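Local coordinates for CRISPR/cas2 protein (Pyrococcus horikoshii OT3, PDB 6K2E) that probably works as a Cas2-family dimer in CRISPR adaptation, the uptake of new spacers, and may bind nucleic acid, at residues H3-V8 / P68-D73; K22-Y27 / M50-I55; W30-V35 / R79-V84. One frame throughout, in Å; residues are numbered along the deposited sequence.

Interaction 1. Residues H3-V8 / P68-D73; sequences HMYVIV and PGKNFD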
loop_
_atom_site.group_PDB
_atom_site.type_symbol
_atom_site.label_atom_id
_atom_site.label_comp_id
_atom_site.label_asym_id
_atom_site.label_seq_id
_atom_site.Cartn_x
_atom_site.Cartn_y
_atom_site.Cartn_z
ATOM N N HIS A 3 5.438 0.789 -20.164
ATOM C CA HIS A 3 4.754 0.079 -19.103
ATOM C C HIS A 3 5.263 0.473 -17.723
ATOM O O HIS A 3 6.434 0.840 -17.540
ATOM C CB HIS A 3 4.865 -1.423 -19.327
ATOM C CG HIS A 3 3.674 -1.979 -20.026
ATOM N ND1 HIS A 3 3.268 -1.522 -21.257
ATOM C CD2 HIS A 3 2.739 -2.872 -19.626
ATOM C CE1 HIS A 3 2.158 -2.145 -21.609
ATOM N NE2 HIS A 3 1.814 -2.966 -20.634
ATOM N N MET A 4 4.339 0.440 -16.764
ATOM C CA MET A 4 4.624 0.753 -15.372
ATOM C C MET A 4 4.090 -0.362 -14.487
ATOM O O MET A 4 3.285 -1.188 -14.918
ATOM C CB MET A 4 4.002 2.084 -14.920
ATOM C CG MET A 4 4.754 3.343 -15.349
ATOM S SD MET A 4 4.142 4.008 -16.881
ATOM C CE MET A 4 2.386 3.967 -16.510
ATOM N N TYR A 5 4.592 -0.415 -13.258
ATOM C CA TYR A 5 4.014 -1.255 -12.217
ATOM C C TYR A 5 3.320 -0.379 -11.176
ATOM O O TYR A 5 3.845 0.672 -10.804
ATOM C CB TYR A 5 5.090 -2.128 -11.556
ATOM C CG TYR A 5 4.531 -3.327 -10.837
ATOM C CD1 TYR A 5 4.221 -3.279 -9.470
ATOM C CD2 TYR A 5 4.295 -4.500 -11.515
ATOM C CE1 TYR A 5 3.689 -4.388 -8.819
ATOM C CE2 TYR A 5 3.777 -5.614 -10.865
ATOM C CZ TYR A 5 3.469 -5.548 -9.535
ATOM O OH TYR A 5 2.953 -6.663 -8.938
ATOM N N VAL A 6 2.156 -0.817 -10.679
ATOM C CA VAL A 6 1.427 -0.017 -9.696
ATOM C C VAL A 6 1.086 -0.845 -8.464
ATOM O O VAL A 6 0.898 -2.060 -8.543
ATOM C CB VAL A 6 0.139 0.624 -10.264
ATOM C CG1 VAL A 6 0.480 1.760 -11.205
ATOM C CG2 VAL A 6 -0.713 -0.401 -10.946
ATOM N N ILE A 7 1.014 -0.168 -7.314
ATOM C CA ILE A 7 0.471 -0.720 -6.071
ATOM C C ILE A 7 -0.624 0.229 -5.620
ATOM O O ILE A 7 -0.382 1.433 -5.487
ATOM C CB ILE A 7 1.521 -0.865 -4.954
ATOM C CG1 ILE A 7 2.652 -1.793 -5.341
ATOM C CG2 ILE A 7 0.889 -1.425 -3.683
ATOM C CD1 ILE A 7 3.762 -1.779 -4.296
ATOM N N VAL A 8 -1.833 -0.293 -5.452
ATOM C CA VAL A 8 -3.026 0.501 -5.158
ATOM C C VAL A 8 -3.554 0.119 -3.783
ATOM O O VAL A 8 -3.837 -1.057 -3.526
ATOM C CB VAL A 8 -4.116 0.326 -6.227
ATOM C CG1 VAL A 8 -5.429 0.882 -5.746
ATOM C CG2 VAL A 8 -3.693 1.014 -7.513
ATOM N N PRO A 68 8.586 2.334 -12.166
ATOM C CA PRO A 68 9.075 1.959 -13.508
ATOM C C PRO A 68 9.104 0.456 -13.742
ATOM O O PRO A 68 9.111 0.038 -14.902
ATOM C CB PRO A 68 10.483 2.564 -13.556
ATOM C CG PRO A 68 10.880 2.672 -12.128
ATOM C CD PRO A 68 9.626 3.031 -11.394
ATOM N N GLY A 69 9.147 -0.358 -12.694
ATOM C CA GLY A 69 9.095 -1.800 -12.856
ATOM C C GLY A 69 8.892 -2.503 -11.527
ATOM O O GLY A 69 8.809 -1.878 -10.465
ATOM N N LYS A 70 8.887 -3.835 -11.601
ATOM C CA LYS A 70 8.676 -4.704 -10.445
ATOM C C LYS A 70 10.014 -5.094 -9.807
ATOM O O LYS A 70 10.421 -6.249 -9.810
ATOM C CB LYS A 70 7.886 -5.939 -10.868
ATOM C CG LYS A 70 7.170 -6.684 -9.765
ATOM C CD LYS A 70 6.729 -8.064 -10.255
ATOM C CE LYS A 70 6.143 -8.909 -9.119
ATOM N NZ LYS A 70 5.209 -9.968 -9.626
ATOM N N ASN A 71 10.734 -4.086 -9.308
ATOM C CA ASN A 71 11.962 -4.302 -8.531
ATOM C C ASN A 71 11.665 -4.101 -7.044
ATOM O O ASN A 71 12.004 -3.077 -6.451
ATOM C CB ASN A 71 13.095 -3.387 -9.006
ATOM C CG ASN A 71 14.460 -3.710 -8.332
ATOM O OD1 ASN A 71 15.363 -2.867 -8.319
ATOM N ND2 ASN A 71 14.606 -4.924 -7.780
ATOM N N PHE A 72 11.017 -5.090 -6.437
ATOM C CA PHE A 72 10.822 -5.049 -4.996
ATOM C C PHE A 72 10.663 -6.462 -4.458
ATOM O O PHE A 72 10.301 -7.390 -5.186
ATOM C CB PHE A 72 9.601 -4.198 -4.587
ATOM C CG PHE A 72 8.288 -4.687 -5.140
ATOM C CD1 PHE A 72 7.505 -5.627 -4.451
ATOM C CD2 PHE A 72 7.817 -4.184 -6.337
ATOM C CE1 PHE A 72 6.328 -6.090 -4.967
ATOM C CE2 PHE A 72 6.618 -4.631 -6.855
ATOM C CZ PHE A 72 5.872 -5.590 -6.162
ATOM N N ASP A 73 10.854 -6.583 -3.151
ATOM C CA ASP A 73 10.414 -7.736 -2.385
ATOM C C ASP A 73 9.233 -7.309 -1.517
ATOM O O ASP A 73 9.117 -6.142 -1.138
ATOM C CB ASP A 73 11.521 -8.286 -1.476
ATOM C CG ASP A 73 12.744 -8.760 -2.238
ATOM O OD1 ASP A 73 13.864 -8.346 -1.860
ATOM O OD2 ASP A 73 12.598 -9.546 -3.198
#

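Interaction 2. Residues K22-Y27 / M50-I55; sequences KLLKTY and MRLKRI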
loop_
_atom_site.group_PDB
_atom_site.type_symbol
_atom_site.label_atom_id
_atom_site.label_comp_id
_atom_site.label_asym_id
_atom_site.label_seq_id
_atom_site.Cartn_x
_atom_site.Cartn_y
_atom_site.Cartn_z
ATOM N N LYS A 22 -14.356 -4.266 -7.407
ATOM C CA LYS A 22 -14.634 -4.921 -8.687
ATOM C C LYS A 22 -13.909 -4.219 -9.826
ATOM O O LYS A 22 -13.350 -4.877 -10.718
ATOM C CB LYS A 22 -16.144 -4.952 -8.961
ATOM C CG LYS A 22 -16.899 -6.046 -8.211
ATOM C CD LYS A 22 -18.315 -6.240 -8.748
ATOM C CE LYS A 22 -19.075 -7.317 -7.959
ATOM N NZ LYS A 22 -18.235 -8.513 -7.639
ATOM N N LEU A 23 -13.843 -2.886 -9.753
ATOM C CA LEU A 23 -13.134 -2.095 -10.748
ATOM C C LEU A 23 -11.636 -2.383 -10.723
ATOM O O LEU A 23 -11.030 -2.597 -11.791
ATOM C CB LEU A 23 -13.411 -0.614 -10.502
ATOM C CG LEU A 23 -12.615 0.370 -11.343
ATOM C CD1 LEU A 23 -12.927 0.179 -12.825
ATOM C CD2 LEU A 23 -12.850 1.817 -10.889
ATOM N N LEU A 24 -11.041 -2.473 -9.515
ATOM C CA LEU A 24 -9.621 -2.790 -9.420
ATOM C C LEU A 24 -9.306 -4.231 -9.815
ATOM O O LEU A 24 -8.165 -4.502 -10.199
ATOM C CB LEU A 24 -9.114 -2.520 -8.014
ATOM C CG LEU A 24 -8.918 -1.055 -7.637
ATOM C CD1 LEU A 24 -8.770 -0.850 -6.124
ATOM C CD2 LEU A 24 -7.731 -0.480 -8.384
ATOM N N LYS A 25 -10.280 -5.157 -9.743
ATOM C CA LYS A 25 -10.006 -6.542 -10.137
ATOM C C LYS A 25 -10.022 -6.730 -11.655
ATOM O O LYS A 25 -9.395 -7.665 -12.165
ATOM C CB LYS A 25 -10.997 -7.504 -9.455
ATOM C CG LYS A 25 -10.713 -9.048 -9.638
ATOM C CD LYS A 25 -10.278 -9.810 -8.335
ATOM C CE LYS A 25 -9.471 -11.121 -8.643
ATOM N NZ LYS A 25 -7.950 -11.004 -8.669
ATOM N N THR A 26 -10.692 -5.842 -12.393
ATOM C CA THR A 26 -10.580 -5.840 -13.848
ATOM C C THR A 26 -9.148 -5.544 -14.314
ATOM O O THR A 26 -8.687 -6.150 -15.286
ATOM C CB THR A 26 -11.618 -4.893 -14.487
ATOM O OG1 THR A 26 -11.510 -3.580 -13.946
ATOM C CG2 THR A 26 -12.986 -5.418 -14.184
ATOM N N TYR A 27 -8.439 -4.605 -13.661
ATOM C CA TYR A 27 -7.117 -4.223 -14.155
ATOM C C TYR A 27 -5.981 -4.920 -13.436
ATOM O O TYR A 27 -4.923 -5.100 -14.042
ATOM C CB TYR A 27 -6.883 -2.714 -14.026
ATOM C CG TYR A 27 -7.806 -1.838 -14.825
ATOM C CD1 TYR A 27 -9.070 -1.531 -14.342
ATOM C CD2 TYR A 27 -7.420 -1.307 -16.058
ATOM C CE1 TYR A 27 -9.932 -0.734 -15.046
ATOM C CE2 TYR A 27 -8.287 -0.499 -16.783
ATOM C CZ TYR A 27 -9.547 -0.224 -16.259
ATOM O OH TYR A 27 -10.458 0.566 -16.911
ATOM N N MET A 50 -9.482 7.380 -14.033
ATOM C CA MET A 50 -10.703 8.086 -14.402
ATOM C C MET A 50 -11.934 7.353 -13.878
ATOM O O MET A 50 -12.876 7.981 -13.387
ATOM C CB MET A 50 -10.772 8.259 -15.924
ATOM C CG MET A 50 -12.023 9.005 -16.439
ATOM S SD MET A 50 -13.353 7.911 -17.024
ATOM C CE MET A 50 -14.131 8.892 -18.313
ATOM N N ARG A 51 -11.952 6.031 -13.987
ATOM C CA ARG A 51 -13.098 5.299 -13.477
ATOM C C ARG A 51 -13.122 5.294 -11.946
ATOM O O ARG A 51 -14.206 5.359 -11.351
ATOM C CB ARG A 51 -13.096 3.884 -14.064
ATOM C CG ARG A 51 -13.523 3.866 -15.538
ATOM C CD ARG A 51 -13.254 2.535 -16.230
ATOM N NE ARG A 51 -14.354 1.599 -16.012
ATOM C CZ ARG A 51 -14.285 0.291 -16.248
ATOM N NH1 ARG A 51 -13.165 -0.243 -16.725
ATOM N NH2 ARG A 51 -15.329 -0.490 -15.993
ATOM N N LEU A 52 -11.944 5.301 -11.299
ATOM C CA LEU A 52 -11.886 5.439 -9.845
ATOM C C LEU A 52 -12.359 6.813 -9.412
ATOM O O LEU A 52 -13.069 6.943 -8.409
ATOM C CB LEU A 52 -10.459 5.223 -9.342
ATOM C CG LEU A 52 -9.953 3.791 -9.155
ATOM C CD1 LEU A 52 -8.440 3.746 -9.052
ATOM C CD2 LEU A 52 -10.589 3.149 -7.943
ATOM N N LYS A 53 -12.030 7.840 -10.201
ATOM C CA LYS A 53 -12.375 9.207 -9.838
ATOM C C LYS A 53 -13.878 9.439 -9.894
ATOM O O LYS A 53 -14.404 10.286 -9.160
ATOM C CB LYS A 53 -11.650 10.183 -10.757
ATOM C CG LYS A 53 -11.313 11.507 -10.113
ATOM C CD LYS A 53 -10.330 12.262 -10.971
ATOM C CE LYS A 53 -9.196 12.788 -10.113
ATOM N NZ LYS A 53 -8.094 13.307 -10.962
ATOM N N ARG A 54 -14.583 8.679 -10.725
ATOM C CA ARG A 54 -16.027 8.806 -10.810
ATOM C C ARG A 54 -16.741 7.996 -9.745
ATOM O O ARG A 54 -17.939 8.201 -9.545
ATOM C CB ARG A 54 -16.511 8.380 -12.205
ATOM C CG ARG A 54 -15.859 9.182 -13.343
ATOM C CD ARG A 54 -16.631 9.187 -14.669
ATOM N NE ARG A 54 -18.082 9.184 -14.488
ATOM C CZ ARG A 54 -18.809 10.270 -14.233
ATOM N NH1 ARG A 54 -18.232 11.466 -14.166
ATOM N NH2 ARG A 54 -20.123 10.167 -14.076
ATOM N N ILE A 55 -16.024 7.162 -9.001
ATOM C CA ILE A 55 -16.609 6.371 -7.927
ATOM C C ILE A 55 -16.425 7.055 -6.584
ATOM O O ILE A 55 -17.376 7.171 -5.807
ATOM C CB ILE A 55 -16.000 4.952 -7.898
ATOM C CG1 ILE A 55 -16.477 4.102 -9.067
ATOM C CG2 ILE A 55 -16.362 4.252 -6.600
ATOM C CD1 ILE A 55 -15.918 2.691 -9.031
#

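Interaction 3. Residues W30-V35 / R79-V84; sequences WRQNSV and RDKSPV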
loop_
_atom_site.group_PDB
_atom_site.type_symbol
_atom_site.label_atom_id
_atom_site.label_comp_id
_atom_site.label_asym_id
_atom_site.label_seq_id
_atom_site.Cartn_x
_atom_site.Cartn_y
_atom_site.Cartn_z
ATOM N N TRP A 30 -5.399 -8.917 -7.228
ATOM C CA TRP A 30 -5.758 -8.738 -5.828
ATOM C C TRP A 30 -4.721 -9.402 -4.934
ATOM O O TRP A 30 -4.584 -10.632 -4.937
ATOM C CB TRP A 30 -7.140 -9.320 -5.586
ATOM C CG TRP A 30 -7.649 -9.044 -4.266
ATOM C CD1 TRP A 30 -7.311 -8.006 -3.460
ATOM C CD2 TRP A 30 -8.601 -9.810 -3.565
ATOM N NE1 TRP A 30 -7.995 -8.068 -2.292
ATOM C CE2 TRP A 30 -8.804 -9.173 -2.328
ATOM C CE3 TRP A 30 -9.320 -10.976 -3.860
ATOM C CZ2 TRP A 30 -9.695 -9.662 -1.387
ATOM C CZ3 TRP A 30 -10.213 -11.464 -2.907
ATOM C CH2 TRP A 30 -10.388 -10.808 -1.695
ATOM N N ARG A 31 -3.968 -8.587 -4.195
ATOM C CA ARG A 31 -2.980 -9.113 -3.258
ATOM C C ARG A 31 -3.641 -9.565 -1.965
ATOM O O ARG A 31 -3.679 -10.759 -1.650
ATOM C CB ARG A 31 -1.915 -8.038 -2.973
ATOM C CG ARG A 31 -0.964 -8.293 -1.804
ATOM C CD ARG A 31 -0.156 -9.544 -2.027
ATOM N NE ARG A 31 0.874 -9.351 -3.034
ATOM C CZ ARG A 31 1.645 -10.324 -3.493
ATOM N NH1 ARG A 31 1.493 -11.561 -3.035
ATOM N NH2 ARG A 31 2.571 -10.052 -4.400
ATOM N N GLN A 32 -4.194 -8.612 -1.228
ATOM C CA GLN A 32 -4.879 -8.846 0.020
ATOM C C GLN A 32 -5.766 -7.623 0.230
ATOM O O GLN A 32 -5.719 -6.702 -0.560
ATOM C CB GLN A 32 -3.846 -9.032 1.137
ATOM C CG GLN A 32 -4.221 -9.985 2.175
ATOM C CD GLN A 32 -3.060 -10.391 3.019
ATOM O OE1 GLN A 32 -3.045 -10.131 4.218
ATOM N NE2 GLN A 32 -2.057 -11.029 2.398
ATOM N N ASN A 33 -6.295 -7.524 1.449
ATOM C CA ASN A 33 -7.563 -6.905 1.820
ATOM C C ASN A 33 -8.023 -5.736 0.950
ATOM O O ASN A 33 -9.079 -5.778 0.303
ATOM C CB ASN A 33 -7.431 -6.418 3.272
ATOM C CG ASN A 33 -6.717 -7.429 4.172
ATOM O OD1 ASN A 33 -5.492 -7.398 4.300
ATOM N ND2 ASN A 33 -7.477 -8.331 4.792
ATOM N N SER A 34 -7.188 -4.728 0.846
ATOM C CA SER A 34 -7.550 -3.571 0.049
ATOM C C SER A 34 -6.357 -3.109 -0.791
ATOM O O SER A 34 -6.285 -1.943 -1.203
ATOM C CB SER A 34 -8.106 -2.485 0.970
ATOM O OG SER A 34 -7.813 -1.194 0.496
ATOM N N VAL A 35 -5.446 -4.040 -1.084
ATOM C CA VAL A 35 -4.219 -3.793 -1.830
ATOM C C VAL A 35 -4.299 -4.561 -3.147
ATOM O O VAL A 35 -4.584 -5.766 -3.156
ATOM C CB VAL A 35 -2.976 -4.202 -1.030
ATOM C CG1 VAL A 35 -1.721 -4.028 -1.895
ATOM C CG2 VAL A 35 -2.882 -3.367 0.256
ATOM N N ARG A 79 -1.104 -12.738 8.871
ATOM C CA ARG A 79 -1.792 -13.646 7.957
ATOM C C ARG A 79 -1.457 -13.321 6.507
ATOM O O ARG A 79 -1.618 -12.182 6.059
ATOM C CB ARG A 79 -3.309 -13.583 8.188
ATOM C CG ARG A 79 -4.138 -14.330 7.146
ATOM C CD ARG A 79 -4.431 -15.818 7.500
ATOM N NE ARG A 79 -5.659 -16.288 6.840
ATOM C CZ ARG A 79 -5.730 -17.188 5.848
ATOM N NH1 ARG A 79 -4.643 -17.774 5.340
ATOM N NH2 ARG A 79 -6.920 -17.497 5.347
ATOM N N ASP A 80 -0.987 -14.332 5.776
ATOM C CA ASP A 80 -0.802 -14.249 4.330
ATOM C C ASP A 80 -1.940 -14.998 3.655
ATOM O O ASP A 80 -1.951 -16.229 3.638
ATOM C CB ASP A 80 0.537 -14.853 3.922
ATOM C CG ASP A 80 1.046 -14.318 2.602
ATOM O OD1 ASP A 80 0.223 -13.950 1.741
ATOM O OD2 ASP A 80 2.283 -14.270 2.420
ATOM N N LYS A 81 -2.889 -14.250 3.097
ATOM C CA LYS A 81 -4.019 -14.813 2.364
ATOM C C LYS A 81 -3.633 -15.333 0.978
ATOM O O LYS A 81 -4.442 -16.006 0.337
ATOM C CB LYS A 81 -5.155 -13.798 2.305
ATOM C CG LYS A 81 -5.914 -13.702 3.629
ATOM C CD LYS A 81 -6.185 -12.266 4.099
ATOM C CE LYS A 81 -6.916 -12.184 5.433
ATOM N NZ LYS A 81 -8.159 -11.346 5.369
ATOM N N SER A 82 -2.455 -14.990 0.477
ATOM C CA SER A 82 -2.027 -15.404 -0.859
ATOM C C SER A 82 -1.533 -16.862 -0.818
ATOM O O SER A 82 -0.729 -17.212 0.047
ATOM C CB SER A 82 -0.909 -14.489 -1.366
ATOM O OG SER A 82 -1.436 -13.278 -1.906
ATOM N N PRO A 83 -1.988 -17.695 -1.767
ATOM C CA PRO A 83 -1.660 -19.134 -1.655
ATOM C C PRO A 83 -0.218 -19.412 -2.014
ATOM O O PRO A 83 0.391 -18.725 -2.836
ATOM C CB PRO A 83 -2.618 -19.788 -2.667
ATOM C CG PRO A 83 -3.669 -18.729 -2.984
ATOM C CD PRO A 83 -2.969 -17.417 -2.816
ATOM N N VAL A 84 0.323 -20.458 -1.389
ATOM C CA VAL A 84 1.724 -20.830 -1.548
ATOM C C VAL A 84 1.826 -21.847 -2.670
ATOM O O VAL A 84 1.111 -22.856 -2.669
ATOM C CB VAL A 84 2.291 -21.400 -0.233
ATOM C CG1 VAL A 84 3.589 -22.194 -0.462
ATOM C CG2 VAL A 84 2.514 -20.286 0.773
#

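Interaction 1. Residues H3-V8 / P68-D73
The phenol ring of Y5 carries this contact, touched by two side chains of the loop. K70 lays its methylene chain obliquely across one ring face: CG stands 3.9 Å from the centroid of the Y5 ring, 18° off the normal, a CH-pi contact displaced toward the rim at CE2. F72 reaches the other ortho-meta flank of the phenol, its CE2 lying 3.5 Å from CE1 of Y5. The ring planes are inclined obliquely, at 56°, and Y5 CE1 meets the edge of the F72 ring near its plane. At the root of the tyrosine, Y5 CB rests 3.8 Å from G69 C.

Both Y5 and K70 hold CG anti to the backbone N, and the lysine chain stays extended, so its methylenes pass obliquely over the phenol toward the hydroxyl. F72 takes the crowded first torsion, CG between the backbone N and the carbonyl carbon (chi1 60°). K70 is the centre of an inverse gamma turn, closed by a weak bond from N71 N to G69 O (3.1 Å). Y5 OH is hydrogen-bonded to E37, which anchors the tip of the side chain. An alanine in place of Y5 would remove the ring and hydroxyl, and would probably loosen the K70 and F72 side chains and cost E37 a partner.

Y5 lies on the inner strand 3-11, whose backbone bonds to F67 on one flank and to G38 and L40 on the other, while M4 and V6 turn to L45 of helix 42-55. Beyond F72, which meets Y65 of the second subunit, D73 begins antiparallel pairing with a strand of that subunit, so residues 68-73 carry the chain from strand 61-67 into the dimer's extended sheet.

Interaction 2. Residues K22-Y27 / M50-I55
Two antiparallel helices pack side by side here, the C-terminal parts of helices 17-27 and 42-55, in the layer that lies against the sheet of a ferredoxin-like fold. The axes of the two short segments run at 175° and approach to 10.8 Å. L23 is the central side chain of the seam. With CG anti to the backbone N, it drives CD2 against the opposing backbone, 3.6 Å from L52 N, and brings the same methyl 3.7 Å from CD1 of I55. CG of L52 closes on it from the sheet side, and L24 CD2 touches L52 CD1 more loosely.

The other methyl of L23, CD1, sits squarely over one face of the R51 guanidinium, 3.7 Å from CZ. R51 bends at its third torsion to lay that plane across the leucine and to send NH1 toward Y27. The bond from R51 NH1 to Y27 OH is 2.8 Å long, with an N-H...O angle of 149°, and the oxygen lies near the guanidinium plane; ring and guanidinium are turned 64° apart.

Y27 OH is also hydrogen-bonded to E47. Since R51 donates to the hydroxyl, the phenol probably points its own proton at the carboxylate, and the two charges would polarise it in the same sense: an apolar helix seam is thus bordered by a polar chain running from R51 through Y27 to E47.

Interaction 3. Residues W30-V35 / R79-V84
The backbones run at 137° to each other, nearest where Q32 CA and K81 CA lie 6.5 Å apart, and within residues 30-35 the chain turns back so that R31 and Q32 both face V35 as a classic beta bulge. The turn is tied by V35 N to Q32 O (2.7 Å) and R31 N to V35 O.

Across the contact, Q32 and K81 cross at about a right angle: CG of Q32 rests 3.6 Å from CD of K81. The Q32 amide lies beside R79 O and the backbone N of K81, while K81 bends at its second and fourth torsions to bring its tip up to the N33 amide, again crosswise. R31, with CG anti to the backbone N and further bends, brings NH1 to 3.6 Å from OG of S82, a hydroxyl that is also 3.4 Å from R31 O. The salt-bridge partner of R31 is E37, through NE. D80, CG anti to the backbone N, turns its carboxylate back toward the Q32 amide; its OD1 accepts from S82 N at 3.1 Å, with an N-H...O angle of 150°, from above the carboxylate plane.

R31 and Q32 also pack on Y65 and L63 of the second subunit. The D80 bond makes an Asx turn just after strand 73-78, where the C-terminal tail meets the bulged hairpin of strands 29-32 and 35-41 in this Cas2 dimer.

Interactions 1, 2 and 3 lie 17 to 19 Å apart, centre to centre, around one ferredoxin-like domain. Interaction 2 is on the opposite side of the chain's centre from each of the others. Along the chain it is nested between the segments of interaction 1, while interaction 3 alternates with both. Strand 3-11 links them: V8 CG1 packs on L24 CD2 at 3.8 Å, and I7 and V8 touch V35. Interactions 1 and 3 share the sheet, bracket strand 73-78 and both reach the second subunit, so that strand has a contact with the domain's own sheet at each end, beside the dimer interface; interaction 2 joins the two helices of the layer on the sheet.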